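Outer membrane protein Omp121 (Bacteroides thetaiotaomicron, PDB 5FQ8) probably acts as a TonB-dependent transporter that takes up a substrate across the outer membrane through a plugged beta-barrel. Local coordinates at residues M829-Y838 against T947-S955; M759-E770 against V787-M798. One frame throughout, in Å; residues are numbered along the deposited sequence.

Interaction 1: M829-Y838 against T947-S955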
loop_
_atom_site.group_PDB
_atom_site.type_symbol
_atom_site.label_atom_id
_atom_site.label_comp_id
_atom_site.label_asym_id
_atom_site.label_seq_id
_atom_site.Cartn_x
_atom_site.Cartn_y
_atom_site.Cartn_z
ATOM N N MET B 829 4.055 0.247 -37.801
ATOM C CA MET B 829 4.003 0.169 -36.355
ATOM C C MET B 829 5.148 0.982 -35.774
ATOM O O MET B 829 6.216 1.064 -36.377
ATOM C CB MET B 829 4.086 -1.291 -35.898
ATOM C CG MET B 829 5.418 -1.953 -36.222
ATOM S SD MET B 829 5.540 -3.680 -35.780
ATOM C CE MET B 829 4.915 -3.667 -34.131
ATOM N N TYR B 830 4.929 1.592 -34.610
ATOM C CA TYR B 830 6.018 2.307 -33.959
ATOM C C TYR B 830 7.020 1.325 -33.385
ATOM O O TYR B 830 6.642 0.355 -32.726
ATOM C CB TYR B 830 5.517 3.210 -32.834
ATOM C CG TYR B 830 6.686 3.780 -32.045
ATOM C CD1 TYR B 830 7.365 4.896 -32.503
ATOM C CD2 TYR B 830 7.142 3.173 -30.873
ATOM C CE1 TYR B 830 8.443 5.398 -31.829
ATOM C CE2 TYR B 830 8.229 3.678 -30.188
ATOM C CZ TYR B 830 8.870 4.799 -30.675
ATOM O OH TYR B 830 9.958 5.327 -30.029
ATOM N N SER B 831 8.303 1.599 -33.572
ATOM C CA SER B 831 9.331 0.692 -33.081
ATOM C C SER B 831 10.368 1.434 -32.254
ATOM O O SER B 831 11.231 2.108 -32.814
ATOM C CB SER B 831 10.003 -0.032 -34.231
ATOM O OG SER B 831 11.260 -0.480 -33.792
ATOM N N ARG B 832 10.331 1.259 -30.929
ATOM C CA ARG B 832 11.355 1.864 -30.082
ATOM C C ARG B 832 12.699 1.169 -30.232
ATOM O O ARG B 832 13.720 1.727 -29.833
ATOM C CB ARG B 832 10.918 1.862 -28.606
ATOM C CG ARG B 832 11.675 2.844 -27.705
ATOM C CD ARG B 832 11.579 2.539 -26.223
ATOM N NE ARG B 832 12.314 3.520 -25.429
ATOM C CZ ARG B 832 13.547 3.351 -24.974
ATOM N NH1 ARG B 832 14.182 2.235 -25.190
ATOM N NH2 ARG B 832 14.151 4.306 -24.305
ATOM N N THR B 833 12.720 -0.029 -30.816
ATOM C CA THR B 833 13.984 -0.717 -31.041
ATOM C C THR B 833 14.796 -0.036 -32.128
ATOM O O THR B 833 16.026 0.038 -32.044
ATOM C CB THR B 833 13.728 -2.170 -31.404
ATOM O OG1 THR B 833 12.847 -2.750 -30.448
ATOM C CG2 THR B 833 15.006 -2.927 -31.396
ATOM N N LYS B 834 14.127 0.469 -33.156
ATOM C CA LYS B 834 14.814 1.316 -34.114
ATOM C C LYS B 834 15.145 2.662 -33.488
ATOM O O LYS B 834 16.243 3.189 -33.681
ATOM C CB LYS B 834 13.952 1.485 -35.364
ATOM C CG LYS B 834 14.625 2.181 -36.511
ATOM C CD LYS B 834 13.626 2.605 -37.561
ATOM C CE LYS B 834 14.314 3.230 -38.745
ATOM N NZ LYS B 834 13.341 3.622 -39.789
ATOM N N ASP B 835 14.219 3.206 -32.704
ATOM C CA ASP B 835 14.444 4.477 -32.025
ATOM C C ASP B 835 15.739 4.463 -31.222
ATOM O O ASP B 835 16.604 5.325 -31.396
ATOM C CB ASP B 835 13.260 4.781 -31.109
ATOM C CG ASP B 835 12.980 6.249 -30.988
ATOM O OD1 ASP B 835 13.922 7.052 -31.112
ATOM O OD2 ASP B 835 11.806 6.595 -30.769
ATOM N N ILE B 836 15.880 3.495 -30.319
ATOM C CA ILE B 836 17.015 3.504 -29.413
ATOM C C ILE B 836 18.303 3.215 -30.157
ATOM O O ILE B 836 19.377 3.663 -29.743
ATOM C CB ILE B 836 16.793 2.502 -28.272
ATOM C CG1 ILE B 836 17.869 2.661 -27.219
ATOM C CG2 ILE B 836 16.815 1.108 -28.800
ATOM C CD1 ILE B 836 17.915 4.028 -26.674
ATOM N N ASN B 837 18.222 2.500 -31.278
ATOM C CA ASN B 837 19.428 2.118 -31.989
ATOM C C ASN B 837 19.879 3.183 -32.957
ATOM O O ASN B 837 21.072 3.293 -33.238
ATOM C CB ASN B 837 19.214 0.800 -32.715
ATOM C CG ASN B 837 19.254 -0.350 -31.787
ATOM O OD1 ASN B 837 20.311 -0.770 -31.341
ATOM N ND2 ASN B 837 18.095 -0.854 -31.457
ATOM N N TYR B 838 18.952 3.968 -33.481
ATOM C CA TYR B 838 19.343 5.217 -34.109
ATOM C C TYR B 838 19.995 6.149 -33.096
ATOM O O TYR B 838 21.144 6.566 -33.273
ATOM C CB TYR B 838 18.129 5.860 -34.771
ATOM C CG TYR B 838 17.956 5.424 -36.207
ATOM C CD1 TYR B 838 18.073 4.083 -36.570
ATOM C CD2 TYR B 838 17.680 6.352 -37.199
ATOM C CE1 TYR B 838 17.918 3.684 -37.881
ATOM C CE2 TYR B 838 17.520 5.971 -38.489
ATOM C CZ TYR B 838 17.643 4.635 -38.832
ATOM O OH TYR B 838 17.490 4.259 -40.139
ATOM N N THR B 947 15.403 -3.593 -40.611
ATOM C CA THR B 947 16.440 -4.499 -40.161
ATOM C C THR B 947 16.463 -4.576 -38.653
ATOM O O THR B 947 17.517 -4.799 -38.059
ATOM C CB THR B 947 17.802 -4.056 -40.666
ATOM O OG1 THR B 947 18.034 -2.725 -40.219
ATOM C CG2 THR B 947 17.854 -4.088 -42.166
ATOM N N PHE B 948 15.314 -4.373 -38.022
ATOM C CA PHE B 948 15.310 -4.132 -36.591
ATOM C C PHE B 948 14.514 -5.152 -35.800
ATOM O O PHE B 948 15.037 -5.699 -34.830
ATOM C CB PHE B 948 14.795 -2.711 -36.312
ATOM C CG PHE B 948 15.417 -1.677 -37.180
ATOM C CD1 PHE B 948 16.767 -1.421 -37.107
ATOM C CD2 PHE B 948 14.661 -0.989 -38.088
ATOM C CE1 PHE B 948 17.338 -0.496 -37.915
ATOM C CE2 PHE B 948 15.229 -0.072 -38.897
ATOM C CZ PHE B 948 16.570 0.186 -38.810
ATOM N N ILE B 949 13.267 -5.422 -36.165
ATOM C CA ILE B 949 12.391 -6.211 -35.316
ATOM C C ILE B 949 11.669 -7.305 -36.086
ATOM O O ILE B 949 11.452 -7.212 -37.295
ATOM C CB ILE B 949 11.333 -5.335 -34.638
ATOM C CG1 ILE B 949 10.487 -4.653 -35.700
ATOM C CG2 ILE B 949 11.968 -4.334 -33.755
ATOM C CD1 ILE B 949 9.199 -4.112 -35.169
ATOM N N ASP B 950 11.279 -8.338 -35.358
ATOM C CA ASP B 950 10.228 -9.224 -35.818
ATOM C C ASP B 950 8.945 -8.473 -35.530
ATOM O O ASP B 950 8.599 -8.279 -34.366
ATOM C CB ASP B 950 10.284 -10.577 -35.109
ATOM C CG ASP B 950 9.006 -11.389 -35.260
ATOM O OD1 ASP B 950 8.074 -10.988 -35.968
ATOM O OD2 ASP B 950 8.934 -12.462 -34.650
ATOM N N PRO B 951 8.231 -8.038 -36.538
ATOM C CA PRO B 951 7.029 -7.231 -36.320
ATOM C C PRO B 951 5.961 -7.834 -35.423
ATOM O O PRO B 951 4.960 -7.162 -35.169
ATOM C CB PRO B 951 6.486 -7.068 -37.735
ATOM C CG PRO B 951 7.660 -7.090 -38.572
ATOM C CD PRO B 951 8.619 -8.038 -37.949
ATOM N N GLU B 952 6.122 -9.068 -34.954
ATOM C CA GLU B 952 5.109 -9.673 -34.102
ATOM C C GLU B 952 5.420 -9.338 -32.645
ATOM O O GLU B 952 5.833 -10.178 -31.847
ATOM C CB GLU B 952 5.049 -11.174 -34.331
ATOM C CG GLU B 952 3.738 -11.781 -33.909
ATOM C CD GLU B 952 3.672 -13.271 -34.106
ATOM O OE1 GLU B 952 4.466 -13.799 -34.900
ATOM O OE2 GLU B 952 2.820 -13.905 -33.455
ATOM N N MET B 953 5.196 -8.071 -32.307
ATOM C CA MET B 953 5.700 -7.483 -31.073
ATOM C C MET B 953 4.776 -6.376 -30.594
ATOM O O MET B 953 4.364 -5.531 -31.389
ATOM C CB MET B 953 7.080 -6.873 -31.283
ATOM C CG MET B 953 8.232 -7.642 -30.769
ATOM S SD MET B 953 9.656 -6.652 -31.138
ATOM C CE MET B 953 10.941 -7.699 -30.524
ATOM N N THR B 954 4.504 -6.340 -29.290
ATOM C CA THR B 954 3.878 -5.155 -28.714
ATOM C C THR B 954 4.312 -4.945 -27.278
ATOM O O THR B 954 4.900 -5.812 -26.643
ATOM C CB THR B 954 2.361 -5.220 -28.752
ATOM O OG1 THR B 954 1.850 -3.901 -28.618
ATOM C CG2 THR B 954 1.830 -6.052 -27.624
ATOM N N SER B 955 4.002 -3.761 -26.775
ATOM C CA SER B 955 4.105 -3.454 -25.360
ATOM C C SER B 955 2.795 -2.941 -24.827
ATOM O O SER B 955 2.738 -2.470 -23.695
ATOM C CB SER B 955 5.197 -2.432 -25.098
ATOM O OG SER B 955 6.451 -3.050 -25.215
#
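Phe948 lays its ring against Lys834, just past the junction where strand 828-831 runs into helix 832-839; in this plugged beta-barrel of the TonB-dependent receptor family, the loop 947-955, which follows strand 928-941, packs along that strand-to-helix corner. Lys834 CG stands over one face of the ring, 3.6 Å from its centroid and 21° off the ring normal, a CH-pi contact. With CG anti to the lysine backbone N (chi1 -172°) and the chain extended beyond it, CB, CD and CE follow the CD2-CE2 side of the ring, while NZ goes on to the carbonyl of Cys897. Thr947 OG1 lies over the opposite face, and Tyr838 CE1 comes within 3.9 Å of Phe948 CZ, the two side chains meeting at about a right angle. A leucine in place of Phe948 would probably leave the lysine chain without a flat surface to lie on, and open a gap beside Tyr838. Next along the loop, Ile949 splits its branches: CG2 touches Thr833 CB at 3.6 Å and also lies beside Ser831 OG, whereas CD1 reaches tip to tip toward Met829 SD. Ser831 is the N-cap of the helix, its OG accepting from Lys834 N. Asp950 turns its side chain away and accepts Glu952 N at OD1, an Asx turn; it pairs with Lys906, as does Glu952, which also bonds the backbone N of Ser75 in the plug domain, so that the loop touches the plug. At Pro951, the ring carbon CB sits 4.0 Å from Met829 SD, and the sulfur thus touches both the proline and the isoleucine. The methionine chain bends at chi3 (-48°), and this carries its methyl CE beyond the sulfur to Met953 O, 3.4 Å away.

Interaction 2: M759-E770 against V787-M798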
loop_
_atom_site.group_PDB
_atom_site.type_symbol
_atom_site.label_atom_id
_atom_site.label_comp_id
_atom_site.label_asym_id
_atom_site.label_seq_id
_atom_site.Cartn_x
_atom_site.Cartn_y
_atom_site.Cartn_z
ATOM N N MET B 759 -11.145 7.473 -42.628
ATOM C CA MET B 759 -9.867 6.795 -42.742
ATOM C C MET B 759 -9.919 5.452 -42.029
ATOM O O MET B 759 -10.827 5.200 -41.231
ATOM C CB MET B 759 -8.752 7.667 -42.145
ATOM C CG MET B 759 -8.792 9.114 -42.565
ATOM S SD MET B 759 -7.173 9.854 -42.487
ATOM C CE MET B 759 -6.267 8.763 -43.548
ATOM N N PRO B 760 -8.967 4.567 -42.295
ATOM C CA PRO B 760 -8.991 3.261 -41.642
ATOM C C PRO B 760 -8.724 3.385 -40.158
ATOM O O PRO B 760 -8.223 4.396 -39.671
ATOM C CB PRO B 760 -7.864 2.492 -42.340
ATOM C CG PRO B 760 -7.618 3.186 -43.580
ATOM C CD PRO B 760 -7.900 4.631 -43.303
ATOM N N VAL B 761 -9.071 2.327 -39.432
ATOM C CA VAL B 761 -8.770 2.293 -38.011
ATOM C C VAL B 761 -7.270 2.304 -37.813
ATOM O O VAL B 761 -6.539 1.553 -38.465
ATOM C CB VAL B 761 -9.396 1.060 -37.358
ATOM C CG1 VAL B 761 -8.695 0.774 -36.090
ATOM C CG2 VAL B 761 -10.840 1.299 -37.083
ATOM N N GLY B 762 -6.799 3.165 -36.925
ATOM C CA GLY B 762 -5.403 3.151 -36.552
ATOM C C GLY B 762 -4.498 3.993 -37.414
ATOM O O GLY B 762 -3.409 3.551 -37.762
ATOM N N VAL B 763 -4.910 5.216 -37.743
ATOM C CA VAL B 763 -4.075 6.103 -38.538
ATOM C C VAL B 763 -2.951 6.664 -37.688
ATOM O O VAL B 763 -3.160 7.055 -36.539
ATOM C CB VAL B 763 -4.926 7.230 -39.128
ATOM C CG1 VAL B 763 -4.048 8.202 -39.866
ATOM C CG2 VAL B 763 -5.951 6.653 -40.048
ATOM N N PHE B 764 -1.747 6.709 -38.247
ATOM C CA PHE B 764 -0.588 7.262 -37.557
ATOM C C PHE B 764 -0.302 8.670 -38.041
ATOM O O PHE B 764 -0.391 8.950 -39.236
ATOM C CB PHE B 764 0.663 6.434 -37.794
ATOM C CG PHE B 764 0.785 5.248 -36.919
ATOM C CD1 PHE B 764 1.428 5.336 -35.710
ATOM C CD2 PHE B 764 0.286 4.036 -37.323
ATOM C CE1 PHE B 764 1.565 4.248 -34.915
ATOM C CE2 PHE B 764 0.429 2.944 -36.550
ATOM C CZ PHE B 764 1.071 3.045 -35.330
ATOM N N LYS B 765 0.054 9.546 -37.103
ATOM C CA LYS B 765 0.635 10.848 -37.387
ATOM C C LYS B 765 1.994 10.932 -36.713
ATOM O O LYS B 765 2.181 10.420 -35.617
ATOM C CB LYS B 765 -0.259 11.971 -36.900
ATOM C CG LYS B 765 -1.555 12.117 -37.639
ATOM C CD LYS B 765 -2.313 13.301 -37.133
ATOM C CE LYS B 765 -3.590 13.520 -37.897
ATOM N NZ LYS B 765 -4.302 14.730 -37.408
ATOM N N ALA B 766 2.948 11.564 -37.378
ATOM C CA ALA B 766 4.295 11.661 -36.839
ATOM C C ALA B 766 4.994 12.852 -37.470
ATOM O O ALA B 766 4.584 13.341 -38.519
ATOM C CB ALA B 766 5.073 10.370 -37.080
ATOM N N GLN B 767 6.050 13.323 -36.817
ATOM C CA GLN B 767 6.708 14.540 -37.282
ATOM C C GLN B 767 7.551 14.248 -38.519
ATOM O O GLN B 767 8.414 13.370 -38.507
ATOM C CB GLN B 767 7.554 15.188 -36.182
ATOM C CG GLN B 767 8.711 14.400 -35.643
ATOM C CD GLN B 767 9.870 15.271 -35.218
ATOM O OE1 GLN B 767 9.757 16.479 -35.181
ATOM N NE2 GLN B 767 10.993 14.657 -34.909
ATOM N N VAL B 768 7.270 14.981 -39.590
ATOM C CA VAL B 768 8.022 14.939 -40.827
ATOM C C VAL B 768 8.708 16.282 -40.987
ATOM O O VAL B 768 8.363 17.254 -40.320
ATOM C CB VAL B 768 7.115 14.630 -42.033
ATOM C CG1 VAL B 768 6.201 15.788 -42.290
ATOM C CG2 VAL B 768 7.934 14.263 -43.281
ATOM N N ALA B 769 9.703 16.330 -41.864
ATOM C CA ALA B 769 10.402 17.585 -42.058
ATOM C C ALA B 769 9.678 18.467 -43.059
ATOM O O ALA B 769 8.865 18.010 -43.859
ATOM C CB ALA B 769 11.832 17.353 -42.512
ATOM N N GLU B 770 9.964 19.761 -42.977
ATOM C CA GLU B 770 9.362 20.732 -43.875
ATOM C C GLU B 770 9.965 20.618 -45.272
ATOM O O GLU B 770 11.145 20.302 -45.443
ATOM C CB GLU B 770 9.562 22.142 -43.319
ATOM C CG GLU B 770 8.872 23.238 -44.109
ATOM C CD GLU B 770 9.179 24.632 -43.617
ATOM O OE1 GLU B 770 10.148 24.816 -42.865
ATOM O OE2 GLU B 770 8.437 25.552 -43.992
ATOM N N VAL B 787 14.220 20.783 -40.558
ATOM C CA VAL B 787 13.290 21.665 -39.871
ATOM C C VAL B 787 11.932 20.985 -39.817
ATOM O O VAL B 787 11.445 20.471 -40.830
ATOM C CB VAL B 787 13.197 23.027 -40.578
ATOM C CG1 VAL B 787 12.023 23.803 -40.045
ATOM C CG2 VAL B 787 14.473 23.808 -40.387
ATOM N N GLU B 788 11.313 20.998 -38.644
ATOM C CA GLU B 788 10.021 20.352 -38.485
ATOM C C GLU B 788 8.936 21.097 -39.247
ATOM O O GLU B 788 8.884 22.327 -39.242
ATOM C CB GLU B 788 9.664 20.264 -37.004
ATOM C CG GLU B 788 8.286 19.710 -36.716
ATOM C CD GLU B 788 8.160 19.189 -35.316
ATOM O OE1 GLU B 788 9.180 19.153 -34.608
ATOM O OE2 GLU B 788 7.044 18.815 -34.921
ATOM N N ALA B 789 8.063 20.345 -39.904
ATOM C CA ALA B 789 6.918 20.935 -40.569
ATOM C C ALA B 789 5.920 21.463 -39.549
ATOM O O ALA B 789 6.049 21.257 -38.346
ATOM C CB ALA B 789 6.245 19.917 -41.479
ATOM N N SER B 790 4.910 22.155 -40.048
ATOM C CA SER B 790 3.988 22.831 -39.150
ATOM C C SER B 790 3.128 21.832 -38.404
ATOM O O SER B 790 2.992 21.903 -37.181
ATOM C CB SER B 790 3.119 23.802 -39.934
ATOM O OG SER B 790 2.020 24.223 -39.157
ATOM N N GLU B 791 2.540 20.894 -39.123
ATOM C CA GLU B 791 1.700 19.878 -38.519
ATOM C C GLU B 791 2.343 18.513 -38.703
ATOM O O GLU B 791 3.149 18.303 -39.606
ATOM C CB GLU B 791 0.306 19.915 -39.133
ATOM C CG GLU B 791 -0.231 21.322 -39.306
ATOM C CD GLU B 791 -1.452 21.372 -40.194
ATOM O OE1 GLU B 791 -1.814 20.315 -40.750
ATOM O OE2 GLU B 791 -2.047 22.463 -40.338
ATOM N N PHE B 792 2.010 17.586 -37.820
ATOM C CA PHE B 792 2.432 16.217 -38.043
ATOM C C PHE B 792 1.799 15.691 -39.320
ATOM O O PHE B 792 0.688 16.074 -39.695
ATOM C CB PHE B 792 2.038 15.340 -36.871
ATOM C CG PHE B 792 3.006 15.376 -35.748
ATOM C CD1 PHE B 792 4.004 16.314 -35.701
ATOM C CD2 PHE B 792 2.916 14.451 -34.731
ATOM C CE1 PHE B 792 4.888 16.344 -34.651
ATOM C CE2 PHE B 792 3.807 14.463 -33.693
ATOM C CZ PHE B 792 4.799 15.408 -33.652
ATOM N N GLY B 793 2.519 14.806 -40.000
ATOM C CA GLY B 793 2.011 14.195 -41.211
ATOM C C GLY B 793 1.398 12.828 -40.949
ATOM O O GLY B 793 1.864 12.079 -40.101
ATOM N N ILE B 794 0.320 12.532 -41.676
ATOM C CA ILE B 794 -0.218 11.180 -41.699
ATOM C C ILE B 794 0.832 10.253 -42.278
ATOM O O ILE B 794 1.498 10.593 -43.260
ATOM C CB ILE B 794 -1.515 11.143 -42.519
ATOM C CG1 ILE B 794 -2.572 12.011 -41.865
ATOM C CG2 ILE B 794 -2.047 9.752 -42.591
ATOM C CD1 ILE B 794 -3.923 11.851 -42.462
ATOM N N CYS B 795 1.012 9.088 -41.662
ATOM C CA CYS B 795 2.146 8.241 -42.005
ATOM C C CYS B 795 1.772 6.774 -42.167
ATOM O O CYS B 795 2.595 5.899 -41.920
ATOM C CB CYS B 795 3.247 8.380 -40.965
ATOM S SG CYS B 795 4.111 9.909 -41.058
ATOM N N GLY B 796 0.565 6.487 -42.613
ATOM C CA GLY B 796 0.135 5.116 -42.765
ATOM C C GLY B 796 -0.777 4.692 -41.636
ATOM O O GLY B 796 -1.038 5.430 -40.685
ATOM N N ASP B 797 -1.273 3.473 -41.763
ATOM C CA ASP B 797 -2.234 2.918 -40.830
ATOM C C ASP B 797 -1.664 1.650 -40.205
ATOM O O ASP B 797 -0.527 1.257 -40.459
ATOM C CB ASP B 797 -3.576 2.659 -41.516
ATOM C CG ASP B 797 -3.455 1.789 -42.739
ATOM O OD1 ASP B 797 -2.348 1.675 -43.299
ATOM O OD2 ASP B 797 -4.482 1.223 -43.153
ATOM N N MET B 798 -2.466 1.026 -39.352
ATOM C CA MET B 798 -2.020 -0.139 -38.614
ATOM C C MET B 798 -2.208 -1.425 -39.391
ATOM O O MET B 798 -1.618 -2.441 -39.012
ATOM C CB MET B 798 -2.786 -0.243 -37.299
ATOM C CG MET B 798 -4.284 -0.313 -37.521
ATOM S SD MET B 798 -5.221 -1.081 -36.223
ATOM C CE MET B 798 -4.871 0.063 -34.947
HETATM O O HOH W 1 5.289 17.237 -38.757
HETATM O O HOH W 2 8.363 24.711 -40.518
#
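An antiparallel edge pairing joins 759-770 to 787-798, with strand 793-794 an outermost strand, within this chain, of a four-stranded antiparallel sheet in which strand 763-766 is next inward. Ala766 and Gly793 form a hydrogen-bonded pair: Ala766 N gives to Gly793 O at 3.0 Å and Gly793 N to Ala766 O at 2.9 Å. Lys765 faces Ile794 in the adjoining non-hydrogen-bonded pair. Phe764 is matched with two residues, its N bonding Gly796 O and its O accepting from Cys795 N, and Gly796 O also lies in plane at the edge of the Phe764 ring. Beyond Ala766 the register shifts by two, after which Ala789 N donates to Val768 O and Glu770 N to Val787 O. Over this break lies Phe792, one ring face set on the Ala766-Gln767 peptide with Gln767 N 3.6 Å above the ring plane, over its centre. Side chains add to the other end: Met759 SD meets Ile794 CD1 tip to tip at 3.8 Å, and Val763 CG1 touches Ile794 CG2. Met798, bent at chi3 (64°), swings its CE to 3.5 Å from Gly762 CA. At the backbone angles of Gly762 (phi 88°, psi 44°) a CB would press on the preceding carbonyl O. Main-chain bonds do most of the joining, so the register is probably set mainly by them, with glycine needed at Gly762.

Interaction 1 is wholly buried and has no hydrogen bond across it: aliphatic chains, a phenyl ring and thioether sulfur fit a loop onto a strand-to-helix corner. Interaction 2 is only partly buried and is built mostly of backbone bonds along a sheet edge, with Ile794 exposed. The two adjoin, since Phe764 CZ of the sheet packs 4.2 Å from Met829 CA, on the strand that leads into the helix of interaction 1. They also share a neighbour: strand 899-915 carries Leu899, which touches Phe764, Ala766 and Cys795, and Val900, which touches Ser831 and Lys834. Interaction 2 closes earlier in the chain, before 829-838 begins.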